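Local coordinates for protein amino Transferase (Eubacterium rectale, PDB 3ELE) that is probably a pyridoxal-5'-phosphate-dependent aminotransferase of class I and II, moving amino groups between amino acids and keto acids, at residues Arg221-Asp226 with Asn307-Asn312. Residues are numbered along the deposited sequence; the frame is centred on the assembly and turned at random.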
# COMPACT_ATOMS: atom_id res chain seq x y z
N ARG A 221 -18.70 8.00 -6.99
CA ARG A 221 -19.29 8.12 -8.34
C ARG A 221 -20.65 7.47 -8.50
O ARG A 221 -21.56 8.12 -9.01
CB ARG A 221 -18.31 7.61 -9.44
CG ARG A 221 -18.95 7.48 -10.86
CD ARG A 221 -17.92 7.30 -11.95
NE ARG A 221 -17.36 8.59 -12.33
CZ ARG A 221 -17.96 9.46 -13.15
NH1 ARG A 221 -19.17 9.26 -13.65
NH2 ARG A 221 -17.35 10.59 -13.42
N GLU A 222 -20.80 6.22 -8.03
CA GLU A 222 -22.08 5.50 -8.15
C GLU A 222 -23.06 5.78 -7.01
O GLU A 222 -24.22 5.36 -7.11
CB GLU A 222 -21.88 3.99 -8.32
CG GLU A 222 -21.11 3.58 -9.59
CD GLU A 222 -19.62 3.82 -9.50
OE1 GLU A 222 -19.06 3.75 -8.37
OE2 GLU A 222 -19.01 4.08 -10.57
N ILE A 223 -22.61 6.44 -5.94
CA ILE A 223 -23.46 6.84 -4.81
C ILE A 223 -24.00 8.23 -5.17
O ILE A 223 -23.53 9.25 -4.68
CB ILE A 223 -22.73 6.81 -3.43
CG1 ILE A 223 -22.10 5.41 -3.21
CG2 ILE A 223 -23.70 7.21 -2.28
CD1 ILE A 223 -21.94 4.99 -1.75
N VAL A 224 -24.97 8.23 -6.08
CA VAL A 224 -25.62 9.44 -6.58
C VAL A 224 -27.12 9.12 -6.72
O VAL A 224 -27.48 7.98 -7.01
CB VAL A 224 -24.95 9.97 -7.90
CG1 VAL A 224 -25.02 8.93 -9.02
CG2 VAL A 224 -25.58 11.31 -8.34
N TYR A 225 -27.97 10.14 -6.53
CA TYR A 225 -29.43 9.96 -6.45
C TYR A 225 -30.21 10.77 -7.46
O TYR A 225 -29.70 11.74 -8.02
CB TYR A 225 -29.91 10.38 -5.04
CG TYR A 225 -29.01 9.90 -3.92
CD1 TYR A 225 -28.89 8.54 -3.64
CD2 TYR A 225 -28.27 10.82 -3.14
CE1 TYR A 225 -28.06 8.08 -2.61
CE2 TYR A 225 -27.44 10.36 -2.09
CZ TYR A 225 -27.34 8.98 -1.83
OH TYR A 225 -26.50 8.51 -0.83
N ASP A 226 -31.47 10.36 -7.66
CA ASP A 226 -32.48 11.04 -8.51
C ASP A 226 -32.09 11.23 -9.99
O ASP A 226 -32.51 12.21 -10.63
CB ASP A 226 -32.86 12.42 -7.91
CG ASP A 226 -33.33 12.34 -6.46
OD1 ASP A 226 -33.92 11.32 -6.06
OD2 ASP A 226 -33.13 13.36 -5.75
N ASN A 307 -30.09 2.48 -3.03
CA ASN A 307 -31.38 3.06 -2.59
C ASN A 307 -31.57 3.05 -1.04
O ASN A 307 -32.40 3.81 -0.51
CB ASN A 307 -32.55 2.38 -3.29
CG ASN A 307 -33.83 3.20 -3.23
OD1 ASN A 307 -34.69 2.94 -2.40
ND2 ASN A 307 -33.92 4.22 -4.08
N ALA A 308 -30.83 2.19 -0.33
CA ALA A 308 -30.81 2.19 1.14
C ALA A 308 -30.25 3.53 1.65
O ALA A 308 -30.74 4.07 2.64
CB ALA A 308 -29.99 1.04 1.69
N TYR A 309 -29.21 4.04 0.97
CA TYR A 309 -28.63 5.33 1.32
C TYR A 309 -29.55 6.52 0.98
O TYR A 309 -29.57 7.53 1.72
CB TYR A 309 -27.28 5.55 0.62
CG TYR A 309 -26.11 4.65 1.04
CD1 TYR A 309 -25.82 4.41 2.39
CD2 TYR A 309 -25.22 4.14 0.08
CE1 TYR A 309 -24.72 3.64 2.77
CE2 TYR A 309 -24.09 3.37 0.46
CZ TYR A 309 -23.85 3.13 1.80
OH TYR A 309 -22.75 2.38 2.20
N LYS A 310 -30.24 6.42 -0.16
CA LYS A 310 -31.19 7.47 -0.62
C LYS A 310 -32.32 7.60 0.39
O LYS A 310 -32.69 8.72 0.74
CB LYS A 310 -31.80 7.15 -1.99
CG LYS A 310 -32.70 8.27 -2.60
CD LYS A 310 -33.73 7.65 -3.54
CE LYS A 310 -34.53 8.69 -4.31
NZ LYS A 310 -35.31 9.68 -3.47
N GLU A 311 -32.88 6.47 0.82
CA GLU A 311 -33.96 6.45 1.83
C GLU A 311 -33.53 7.14 3.13
O GLU A 311 -34.31 7.91 3.68
CB GLU A 311 -34.46 5.03 2.08
CG GLU A 311 -35.32 4.48 0.95
CD GLU A 311 -35.96 3.12 1.25
OE1 GLU A 311 -35.60 2.46 2.26
OE2 GLU A 311 -36.85 2.72 0.45
N ASN A 312 -32.30 6.89 3.57
CA ASN A 312 -31.73 7.58 4.75
C ASN A 312 -31.58 9.09 4.52
O ASN A 312 -31.90 9.86 5.42
CB ASN A 312 -30.38 6.97 5.20
CG ASN A 312 -30.53 5.62 5.94
OD1 ASN A 312 -31.63 5.10 6.11
ND2 ASN A 312 -29.41 5.07 6.36
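Tyr225 presents the edge of its ring to Tyr309, whose CB lies near the ring plane, 3.4 Å from Tyr225 OH, whereas Lys310 CB approaches the same ring obliquely, 3.6 Å from Tyr225 CD1. The Tyr309 ring is also met obliquely: Ile223 CD1 stops 3.5 Å from its CE2. In this fold-type I PLP-dependent aminotransferase fold, the contact joins the loop after strand 213-217 of the central mixed sheet to helix 306-323, consistent with large-domain to small-domain packing; the Ile223 side chain is about 10 Å from the bound PLP. Tyr225 OH is hydrogen-bonded to Ala333 O and Tyr309 OH to Ser46 N. The Lys310 and Tyr225 side chains run antiparallel, alongside one another; chi1 (-174°) sets Lys310 CG anti to its backbone N, 4.0 Å from Tyr225 CD1, and the last torsion (-59°) turns NZ. Asp226 OD1 forms a salt bridge with Lys310 NZ at 3.4 Å; each residue has a second ionic partner, Asp314 OD2 for NZ and Arg313 NH2 for Asp226 OD2. No hydrogen bond crosses the contact, and the pairing is loose: Asp226 OD1 lies nearer to Lys310 CE, at 3.2 Å.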